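Local coordinates for protein alkaline phosphatase D (Bacillus subtilis, PDB 2YEQ) that hydrolyses phosphate esters as an alkaline phosphatase and phosphodiesterase with iron and calcium in its active site, at residues V24-L29 with Y243-L248; N415-R420 with K497-V502; F435-R440 with Y456-F461. One frame throughout, in Å; residues are numbered along the deposited sequence.

Interaction 1 (V24-L29 with Y243-L248)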
loop_
_atom_site.group_PDB
_atom_site.type_symbol
_atom_site.label_atom_id
_atom_site.label_comp_id
_atom_site.label_asym_id
_atom_site.label_seq_id
_atom_site.Cartn_x
_atom_site.Cartn_y
_atom_site.Cartn_z
ATOM N N VAL A 24 -15.502 4.857 7.587
ATOM C CA VAL A 24 -15.005 6.231 7.527
ATOM C C VAL A 24 -15.329 6.806 6.149
ATOM O O VAL A 24 -15.106 6.149 5.117
ATOM C CB VAL A 24 -13.487 6.323 7.775
ATOM C CG1 VAL A 24 -13.011 7.766 7.598
ATOM C CG2 VAL A 24 -13.124 5.816 9.180
ATOM N N LEU A 25 -15.848 8.028 6.143
ATOM C CA LEU A 25 -16.051 8.806 4.926
ATOM C C LEU A 25 -15.075 9.974 4.933
ATOM O O LEU A 25 -14.912 10.632 5.952
ATOM C CB LEU A 25 -17.487 9.336 4.869
ATOM C CG LEU A 25 -18.630 8.356 5.164
ATOM C CD1 LEU A 25 -19.987 9.090 5.079
ATOM C CD2 LEU A 25 -18.592 7.164 4.204
ATOM N N TRP A 26 -14.471 10.255 3.784
ATOM C CA TRP A 26 -13.447 11.265 3.669
ATOM C C TRP A 26 -13.731 12.207 2.508
ATOM O O TRP A 26 -14.189 11.791 1.438
ATOM C CB TRP A 26 -12.072 10.607 3.447
ATOM C CG TRP A 26 -10.956 11.588 3.212
ATOM C CD1 TRP A 26 -10.126 12.125 4.156
ATOM C CD2 TRP A 26 -10.555 12.160 1.955
ATOM N NE1 TRP A 26 -9.248 13.002 3.566
ATOM C CE2 TRP A 26 -9.489 13.047 2.223
ATOM C CE3 TRP A 26 -11.002 12.022 0.629
ATOM C CZ2 TRP A 26 -8.854 13.773 1.228
ATOM C CZ3 TRP A 26 -10.380 12.781 -0.360
ATOM C CH2 TRP A 26 -9.308 13.637 -0.050
ATOM N N THR A 27 -13.438 13.482 2.730
ATOM C CA THR A 27 -13.180 14.385 1.633
ATOM C C THR A 27 -12.288 15.515 2.146
ATOM O O THR A 27 -11.864 15.499 3.306
ATOM C CB THR A 27 -14.482 14.909 0.999
ATOM O OG1 THR A 27 -14.159 15.512 -0.258
ATOM C CG2 THR A 27 -15.226 15.889 1.936
ATOM N N ARG A 28 -11.999 16.461 1.268
ATOM C CA ARG A 28 -11.209 17.627 1.600
ATOM C C ARG A 28 -11.706 18.777 0.725
ATOM O O ARG A 28 -11.908 18.611 -0.509
ATOM C CB ARG A 28 -9.718 17.391 1.342
ATOM C CG ARG A 28 -8.845 18.665 1.625
ATOM C CD ARG A 28 -7.353 18.446 1.546
ATOM N NE ARG A 28 -6.737 19.768 1.581
ATOM C CZ ARG A 28 -5.625 20.145 0.976
ATOM N NH1 ARG A 28 -4.866 19.296 0.306
ATOM N NH2 ARG A 28 -5.253 21.426 1.080
ATOM N N LEU A 29 -11.870 19.941 1.345
ATOM C CA LEU A 29 -12.175 21.181 0.609
ATOM C C LEU A 29 -10.882 21.834 0.147
ATOM O O LEU A 29 -10.110 22.333 0.971
ATOM C CB LEU A 29 -12.960 22.157 1.480
ATOM C CG LEU A 29 -14.160 21.564 2.205
ATOM C CD1 LEU A 29 -14.904 22.650 3.027
ATOM C CD2 LEU A 29 -15.089 20.894 1.184
ATOM N N TYR A 243 -2.648 11.526 7.329
ATOM C CA TYR A 243 -3.912 11.504 8.010
ATOM C C TYR A 243 -4.953 12.387 7.289
ATOM O O TYR A 243 -6.078 11.944 7.059
ATOM C CB TYR A 243 -3.800 11.936 9.489
ATOM C CG TYR A 243 -5.152 12.048 10.134
ATOM C CD1 TYR A 243 -5.814 10.915 10.616
ATOM C CD2 TYR A 243 -5.827 13.270 10.186
ATOM C CE1 TYR A 243 -7.075 11.002 11.167
ATOM C CE2 TYR A 243 -7.091 13.359 10.728
ATOM C CZ TYR A 243 -7.719 12.218 11.219
ATOM O OH TYR A 243 -8.984 12.302 11.771
ATOM N N GLU A 244 -4.580 13.633 6.996
ATOM C CA GLU A 244 -5.500 14.599 6.386
ATOM C C GLU A 244 -6.066 14.048 5.070
ATOM O O GLU A 244 -7.178 14.373 4.712
ATOM C CB GLU A 244 -4.806 15.954 6.168
ATOM C CG GLU A 244 -4.535 16.687 7.495
ATOM C CD GLU A 244 -3.617 17.876 7.406
ATOM O OE1 GLU A 244 -2.953 18.045 6.364
ATOM O OE2 GLU A 244 -3.548 18.642 8.419
ATOM N N HIS A 245 -5.302 13.226 4.355
ATOM C CA HIS A 245 -5.726 12.760 3.042
ATOM C C HIS A 245 -6.220 11.317 2.983
ATOM O O HIS A 245 -6.566 10.840 1.918
ATOM C CB HIS A 245 -4.631 13.003 2.005
ATOM C CG HIS A 245 -4.408 14.453 1.738
ATOM N ND1 HIS A 245 -3.642 15.243 2.565
ATOM C CD2 HIS A 245 -4.918 15.272 0.787
ATOM C CE1 HIS A 245 -3.678 16.488 2.120
ATOM N NE2 HIS A 245 -4.440 16.529 1.043
ATOM N N MET A 246 -6.290 10.641 4.117
ATOM C CA MET A 246 -6.650 9.218 4.128
ATOM C C MET A 246 -7.869 8.935 4.980
ATOM O O MET A 246 -8.055 9.543 6.042
ATOM C CB MET A 246 -5.475 8.388 4.642
ATOM C CG MET A 246 -4.301 8.325 3.715
ATOM S SD MET A 246 -4.720 7.638 2.089
ATOM C CE MET A 246 -3.188 7.641 1.239
ATOM N N PRO A 247 -8.686 7.965 4.562
ATOM C CA PRO A 247 -9.919 7.644 5.291
ATOM C C PRO A 247 -9.650 6.741 6.497
ATOM O O PRO A 247 -9.991 5.557 6.495
ATOM C CB PRO A 247 -10.762 6.924 4.243
ATOM C CG PRO A 247 -9.764 6.212 3.425
ATOM C CD PRO A 247 -8.571 7.160 3.336
ATOM N N LEU A 248 -9.058 7.337 7.524
ATOM C CA LEU A 248 -8.682 6.668 8.768
ATOM C C LEU A 248 -9.592 7.067 9.912
ATOM O O LEU A 248 -10.179 8.139 9.910
ATOM C CB LEU A 248 -7.237 7.053 9.103
ATOM C CG LEU A 248 -6.182 6.638 8.066
ATOM C CD1 LEU A 248 -4.801 7.166 8.426
ATOM C CD2 LEU A 248 -6.094 5.113 7.889
#
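E244 offers its backbone O to the indole of W26: NE1 of W26 donates to O of E244 over 2.7 Å, nearly straight at 173°. The oxygen sits at the ring edge, in the indole plane. CG of W26, anti to the backbone N (chi1 176°), carries the ring toward the helix end. The E244 carboxylate binds R183 instead. At H245 the backbone O lies over one indole face, offset toward the rim; it also accepts from R190, whose charge makes a cation-pi contact with the same ring. An alanine at W26 would probably leave the E244 carbonyl without this donor and open a gap beside the H245 backbone. The H245 ring, whose ND1 is bonded to A241 O, accepts at NE2 from R28 NH1 (2.9 Å), guanidinium and imidazole standing 88° apart. Strand 23-28, within the N-terminal PhoD domain, is thereby joined to the C-terminal end of helix 228-245 of the calcineurin-like phosphatase domain. M246 turns its side chain away, but its O comes 3.8 Å from CD1 of W26. P247 centres an inverse gamma turn, L248 N bonding to M246 O at 2.8 Å. CB of P247 packs 4.0 Å from CB of W26 and 4.1 Å from CG1 of V24. L248 meets V24 through its backbone, its O 3.7 Å from V24 CG1.

Interaction 2 (N415-R420 with K497-V502). With EDO (1,2-ethanediol), chain N.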
loop_
_atom_site.group_PDB
_atom_site.type_symbol
_atom_site.label_atom_id
_atom_site.label_comp_id
_atom_site.label_asym_id
_atom_site.label_seq_id
_atom_site.Cartn_x
_atom_site.Cartn_y
_atom_site.Cartn_z
ATOM N N ASN A 415 7.518 1.346 -17.840
ATOM C CA ASN A 415 6.755 0.343 -18.580
ATOM C C ASN A 415 7.145 -1.093 -18.273
ATOM O O ASN A 415 6.287 -2.002 -18.275
ATOM C CB ASN A 415 6.851 0.599 -20.080
ATOM C CG ASN A 415 6.227 1.911 -20.487
ATOM O OD1 ASN A 415 5.286 2.403 -19.836
ATOM N ND2 ASN A 415 6.745 2.494 -21.559
ATOM N N GLY A 416 8.431 -1.308 -18.016
ATOM C CA GLY A 416 8.890 -2.624 -17.597
ATOM C C GLY A 416 8.812 -3.640 -18.732
ATOM O O GLY A 416 8.898 -3.289 -19.923
ATOM N N ALA A 417 8.646 -4.897 -18.352
ATOM C CA ALA A 417 8.784 -6.011 -19.299
ATOM C C ALA A 417 8.260 -7.286 -18.663
ATOM O O ALA A 417 7.899 -7.303 -17.485
ATOM C CB ALA A 417 10.248 -6.162 -19.724
ATOM N N ASP A 418 8.158 -8.364 -19.442
ATOM C CA ASP A 418 7.689 -9.619 -18.871
ATOM C C ASP A 418 8.743 -10.237 -17.943
ATOM O O ASP A 418 8.416 -10.859 -16.936
ATOM C CB ASP A 418 7.281 -10.617 -19.975
ATOM C CG ASP A 418 6.337 -11.667 -19.469
ATOM O OD1 ASP A 418 5.120 -11.368 -19.294
ATOM O OD2 ASP A 418 6.815 -12.783 -19.191
ATOM N N LYS A 419 10.000 -10.029 -18.287
ATOM C CA LYS A 419 11.131 -10.684 -17.645
ATOM C C LYS A 419 12.317 -9.724 -17.657
ATOM O O LYS A 419 12.408 -8.889 -18.553
ATOM C CB LYS A 419 11.483 -11.927 -18.484
ATOM C CG LYS A 419 12.445 -12.923 -17.878
ATOM C CD LYS A 419 12.455 -14.217 -18.740
ATOM C CE LYS A 419 13.694 -15.065 -18.505
ATOM N NZ LYS A 419 13.385 -16.512 -18.691
ATOM N N ARG A 420 13.235 -9.894 -16.704
ATOM C CA ARG A 420 14.458 -9.075 -16.567
ATOM C C ARG A 420 15.717 -9.933 -16.782
ATOM O O ARG A 420 15.634 -11.141 -16.899
ATOM C CB ARG A 420 14.547 -8.539 -15.135
ATOM C CG ARG A 420 13.551 -7.528 -14.770
ATOM C CD ARG A 420 14.125 -6.568 -13.766
ATOM N NE ARG A 420 13.861 -6.907 -12.368
ATOM C CZ ARG A 420 13.086 -6.169 -11.550
ATOM N NH1 ARG A 420 12.438 -5.066 -11.978
ATOM N NH2 ARG A 420 12.945 -6.541 -10.289
ATOM N N LYS A 497 9.285 -7.877 -23.962
ATOM C CA LYS A 497 9.332 -9.269 -23.517
ATOM C C LYS A 497 10.396 -9.472 -22.444
ATOM O O LYS A 497 10.141 -10.070 -21.411
ATOM C CB LYS A 497 9.620 -10.204 -24.700
ATOM C CG LYS A 497 8.708 -10.005 -25.901
ATOM C CD LYS A 497 7.329 -10.560 -25.661
ATOM C CE LYS A 497 7.251 -12.054 -26.001
ATOM N NZ LYS A 497 7.078 -12.319 -27.464
ATOM N N GLN A 498 11.596 -8.980 -22.707
ATOM C CA GLN A 498 12.680 -9.107 -21.757
ATOM C C GLN A 498 13.529 -7.855 -21.773
ATOM O O GLN A 498 13.946 -7.431 -22.835
ATOM C CB GLN A 498 13.553 -10.322 -22.071
ATOM C CG GLN A 498 14.701 -10.486 -21.055
ATOM C CD GLN A 498 15.152 -11.911 -20.891
ATOM O OE1 GLN A 498 14.755 -12.793 -21.644
ATOM N NE2 GLN A 498 15.989 -12.147 -19.897
ATOM N N SER A 499 13.782 -7.270 -20.597
ATOM C CA SER A 499 14.654 -6.096 -20.499
ATOM C C SER A 499 16.030 -6.500 -19.994
ATOM O O SER A 499 16.230 -7.654 -19.584
ATOM C CB SER A 499 14.062 -5.092 -19.532
ATOM O OG SER A 499 14.118 -5.627 -18.239
ATOM N N ASP A 500 16.969 -5.551 -19.982
ATOM C CA ASP A 500 18.254 -5.797 -19.315
ATOM C C ASP A 500 18.326 -5.226 -17.897
ATOM O O ASP A 500 19.407 -5.129 -17.331
ATOM C CB ASP A 500 19.458 -5.356 -20.154
ATOM C CG ASP A 500 19.151 -4.218 -21.067
ATOM O OD1 ASP A 500 18.666 -3.176 -20.574
ATOM O OD2 ASP A 500 19.404 -4.371 -22.281
ATOM N N GLU A 501 17.176 -4.902 -17.312
ATOM C CA GLU A 501 17.116 -4.434 -15.931
ATOM C C GLU A 501 17.508 -5.565 -14.957
ATOM O O GLU A 501 17.350 -6.753 -15.276
ATOM C CB GLU A 501 15.708 -3.878 -15.588
ATOM C CG GLU A 501 15.585 -2.313 -15.563
ATOM C CD GLU A 501 14.570 -1.754 -14.509
ATOM O OE1 GLU A 501 14.348 -2.373 -13.434
ATOM O OE2 GLU A 501 13.994 -0.669 -14.753
ATOM N N VAL A 502 18.041 -5.188 -13.787
ATOM C CA VAL A 502 18.307 -6.122 -12.693
ATOM C C VAL A 502 17.799 -5.468 -11.424
ATOM O O VAL A 502 17.555 -4.272 -11.416
ATOM C CB VAL A 502 19.804 -6.453 -12.554
ATOM C CG1 VAL A 502 20.301 -7.189 -13.791
ATOM C CG2 VAL A 502 20.633 -5.166 -12.315
HETATM C C1 EDO N . 4.848 -9.759 -23.397
HETATM O O1 EDO N . 4.629 -9.599 -24.812
HETATM C C2 EDO N . 4.812 -11.205 -22.910
HETATM O O2 EDO N . 3.968 -11.321 -21.760
#
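K419 and S499 make the firm bond of this contact: S499 N donates to K419 O at 2.9 Å, with 160° at the hydrogen. The same oxygen receives a CA-H...O contact from Q498, its CA 3.2 Å from K419 O. In return, K419 N reaches K497 O only weakly (3.1 Å). A417, buried, fits its methyl against S499, CB to CB 4.0 Å. R420 closes the other end of the packed part, its CB 3.3 Å from E501 O and its CD beside E501 CB. Beyond, the two side chains pass obliquely with guanidinium and carboxylate planes 12° apart. OE1 of E501 lies well out of the guanidinium plane, 3.6 Å from R420 NH1, so the long salt bridge is one of charge alone; NH2 of R420 pairs with E503. The part around K497, Q498 and the K419 side chain is looser and more open to solvent. There K419 and Q498 run side by side, pointing the same way; NE2 of Q498 gives R420 O a weak bond of 3.2 Å, while K419 NZ goes on to D424. Near K497, a 1,2-ethanediol, probably from the crystallisation liquor, donates its O2 to D418 OD1 at 2.7 Å, an oxygen that also pairs with R472. S499 OG, set between its backbone N and carbonyl carbon (chi1 68°), accepts from E501 N. An isolated beta bridge, K419 with Q498, thus joins two loops and runs into an ST turn just ahead of helix 504-520.

Interaction 3 (F435-R440 with Y456-F461)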
loop_
_atom_site.group_PDB
_atom_site.type_symbol
_atom_site.label_atom_id
_atom_site.label_comp_id
_atom_site.label_asym_id
_atom_site.label_seq_id
_atom_site.Cartn_x
_atom_site.Cartn_y
_atom_site.Cartn_z
ATOM N N PHE A 435 6.897 -17.257 -9.322
ATOM C CA PHE A 435 6.440 -16.291 -10.322
ATOM C C PHE A 435 7.253 -14.997 -10.299
ATOM O O PHE A 435 7.590 -14.533 -9.233
ATOM C CB PHE A 435 4.975 -15.968 -10.041
ATOM C CG PHE A 435 4.350 -14.984 -11.022
ATOM C CD1 PHE A 435 4.275 -15.273 -12.370
ATOM C CD2 PHE A 435 3.797 -13.798 -10.569
ATOM C CE1 PHE A 435 3.677 -14.395 -13.254
ATOM C CE2 PHE A 435 3.194 -12.890 -11.463
ATOM C CZ PHE A 435 3.139 -13.180 -12.785
ATOM N N PHE A 436 7.580 -14.473 -11.478
ATOM C CA PHE A 436 8.072 -13.117 -11.635
ATOM C C PHE A 436 7.405 -12.491 -12.854
ATOM O O PHE A 436 7.269 -13.150 -13.883
ATOM C CB PHE A 436 9.598 -13.042 -11.850
ATOM C CG PHE A 436 10.088 -11.644 -12.111
ATOM C CD1 PHE A 436 10.258 -10.768 -11.054
ATOM C CD2 PHE A 436 10.303 -11.190 -13.402
ATOM C CE1 PHE A 436 10.653 -9.457 -11.250
ATOM C CE2 PHE A 436 10.700 -9.874 -13.635
ATOM C CZ PHE A 436 10.888 -8.998 -12.545
ATOM N N ASN A 437 7.032 -11.214 -12.737
ATOM C CA ASN A 437 6.614 -10.379 -13.852
ATOM C C ASN A 437 6.954 -8.902 -13.592
ATOM O O ASN A 437 6.937 -8.469 -12.446
ATOM C CB ASN A 437 5.108 -10.530 -14.061
ATOM C CG ASN A 437 4.637 -9.874 -15.322
ATOM O OD1 ASN A 437 4.944 -10.321 -16.452
ATOM N ND2 ASN A 437 3.906 -8.807 -15.163
ATOM N N ASP A 438 7.246 -8.128 -14.634
ATOM C CA ASP A 438 7.671 -6.716 -14.430
ATOM C C ASP A 438 6.853 -5.690 -15.225
ATOM O O ASP A 438 7.394 -4.711 -15.696
ATOM C CB ASP A 438 9.159 -6.566 -14.753
ATOM C CG ASP A 438 9.749 -5.260 -14.258
ATOM O OD1 ASP A 438 9.218 -4.687 -13.279
ATOM O OD2 ASP A 438 10.731 -4.815 -14.891
ATOM N N TYR A 439 5.548 -5.933 -15.356
ATOM C CA TYR A 439 4.607 -4.945 -15.892
ATOM C C TYR A 439 3.867 -4.293 -14.734
ATOM O O TYR A 439 3.673 -4.900 -13.697
ATOM C CB TYR A 439 3.576 -5.615 -16.800
ATOM C CG TYR A 439 4.142 -6.197 -18.090
ATOM C CD1 TYR A 439 4.897 -5.435 -18.938
ATOM C CD2 TYR A 439 3.872 -7.525 -18.454
ATOM C CE1 TYR A 439 5.402 -5.965 -20.107
ATOM C CE2 TYR A 439 4.368 -8.062 -19.615
ATOM C CZ TYR A 439 5.118 -7.282 -20.432
ATOM O OH TYR A 439 5.620 -7.806 -21.595
ATOM N N ARG A 440 3.396 -3.069 -14.952
ATOM C CA ARG A 440 2.637 -2.341 -13.938
ATOM C C ARG A 440 1.209 -2.861 -13.829
ATOM O O ARG A 440 0.670 -3.480 -14.763
ATOM C CB ARG A 440 2.639 -0.847 -14.248
ATOM C CG ARG A 440 4.006 -0.246 -14.579
ATOM C CD ARG A 440 4.880 -0.100 -13.334
ATOM N NE ARG A 440 5.411 -1.372 -12.830
ATOM C CZ ARG A 440 6.308 -2.141 -13.433
ATOM N NH1 ARG A 440 6.811 -1.820 -14.613
ATOM N NH2 ARG A 440 6.715 -3.257 -12.829
ATOM N N TYR A 456 -2.809 -11.576 -11.093
ATOM C CA TYR A 456 -1.921 -10.462 -11.352
ATOM C C TYR A 456 -2.423 -9.705 -12.564
ATOM O O TYR A 456 -2.368 -10.194 -13.690
ATOM C CB TYR A 456 -0.483 -10.942 -11.545
ATOM C CG TYR A 456 0.116 -11.453 -10.242
ATOM C CD1 TYR A 456 -0.182 -12.745 -9.760
ATOM C CD2 TYR A 456 0.953 -10.649 -9.475
ATOM C CE1 TYR A 456 0.356 -13.207 -8.540
ATOM C CE2 TYR A 456 1.498 -11.106 -8.267
ATOM C CZ TYR A 456 1.195 -12.372 -7.801
ATOM O OH TYR A 456 1.748 -12.804 -6.600
ATOM N N ARG A 457 -2.925 -8.501 -12.316
ATOM C CA ARG A 457 -3.592 -7.703 -13.337
ATOM C C ARG A 457 -2.652 -6.637 -13.839
ATOM O O ARG A 457 -2.353 -5.695 -13.103
ATOM C CB ARG A 457 -4.839 -7.057 -12.732
ATOM C CG ARG A 457 -5.733 -8.000 -11.957
ATOM C CD ARG A 457 -6.685 -8.768 -12.906
ATOM N NE ARG A 457 -7.762 -7.912 -13.386
ATOM C CZ ARG A 457 -8.277 -7.906 -14.619
ATOM N NH1 ARG A 457 -7.844 -8.723 -15.567
ATOM N NH2 ARG A 457 -9.262 -7.069 -14.903
ATOM N N VAL A 458 -2.184 -6.765 -15.077
ATOM C CA VAL A 458 -1.114 -5.918 -15.568
ATOM C C VAL A 458 -1.360 -5.302 -16.950
ATOM O O VAL A 458 -2.301 -5.681 -17.665
ATOM C CB VAL A 458 0.220 -6.715 -15.562
ATOM C CG1 VAL A 458 0.444 -7.347 -14.193
ATOM C CG2 VAL A 458 0.220 -7.788 -16.653
ATOM N N MET A 459 -0.526 -4.328 -17.297
ATOM C CA MET A 459 -0.623 -3.571 -18.534
ATOM C C MET A 459 0.732 -3.528 -19.201
ATOM O O MET A 459 1.751 -3.538 -18.516
ATOM C CB MET A 459 -1.067 -2.126 -18.252
ATOM C CG MET A 459 -2.375 -1.993 -17.521
ATOM S SD MET A 459 -2.683 -0.321 -16.879
ATOM C CE MET A 459 -1.284 -0.150 -15.732
ATOM N N PRO A 460 0.768 -3.433 -20.537
ATOM C CA PRO A 460 2.039 -3.344 -21.222
ATOM C C PRO A 460 2.812 -2.027 -21.000
ATOM O O PRO A 460 4.029 -2.020 -21.168
ATOM C CB PRO A 460 1.651 -3.470 -22.701
ATOM C CG PRO A 460 0.207 -3.116 -22.750
ATOM C CD PRO A 460 -0.344 -3.630 -21.488
ATOM N N PHE A 461 2.128 -0.928 -20.671
ATOM C CA PHE A 461 2.792 0.387 -20.568
ATOM C C PHE A 461 1.970 1.349 -19.720
ATOM O O PHE A 461 0.776 1.153 -19.540
ATOM C CB PHE A 461 3.084 0.995 -21.962
ATOM C CG PHE A 461 1.842 1.197 -22.823
ATOM C CD1 PHE A 461 1.013 2.301 -22.635
ATOM C CD2 PHE A 461 1.496 0.269 -23.797
ATOM C CE1 PHE A 461 -0.146 2.492 -23.410
ATOM C CE2 PHE A 461 0.340 0.444 -24.581
ATOM C CZ PHE A 461 -0.480 1.564 -24.384
HETATM O O HOH W 1 3.687 -1.798 -17.553
#
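R440 O is gripped twice from the facing strand: M459 N donates to it at 2.9 Å, nearly in line with the carbonyl (C=O...N angle 166°), and V458 CA adds a CA-H...O contact to R440 O at 3.1 Å. Nearby, a water bridges the two backbones, accepting from R440 N at 2.9 Å and donating to M459 O at 2.8 Å. The R440 side chain folds back within its own segment, NH2 forming a salt bridge with D438 OD1 (2.9 Å), which it meets from above the carboxylate plane; NH1 also bonds to G414 O. Y439 and V458 cross at about a right angle, CB of Y439 resting 3.7 Å from CB of V458, while the tyrosine OH reaches away to V496 O. Farther back, F435 slides past Y456 in the opposite direction. With CG anti to its backbone N (chi1 -179°), the phenylalanine brings its edge in edge-to-face fashion over the tyrosine: F435 CE2 sits over the centre of one Y456 face, 3.6 Å from Y456 CG, the planes inclined at 53°. F435 meets the ring of F475 as well, and M459 packs on helix 133-138. The contact lies where the chain leaves strand 433-437, at the margin of one mixed sheet, to begin strand 440-448, the antiparallel neighbour of 451-459 in another; two such mixed sheets are consistent with the layered, calcineurin-like metallophosphatase fold.

Interactions 2 and 3 are neighbours, their centres 10 Å apart. A417 N lies 2.9 Å from D438 O, a probable backbone hydrogen bond, and R420 NH1 makes a weak, long ion pair with D438 OD2; in sequence, both segments of interaction 3 fall between those of interaction 2. Interaction 1 is remote, on the other side of the chain's centre: its centre is 30 Å from that of interaction 3 and 37 Å from that of interaction 2, although interactions 1 and 3 reach the same ten-stranded sheet. The R420 side chain comes within about 11 Å of the iron, bound by C124, D151, Y154 and H382, while M246 touches Y152, between two of those ligands in sequence.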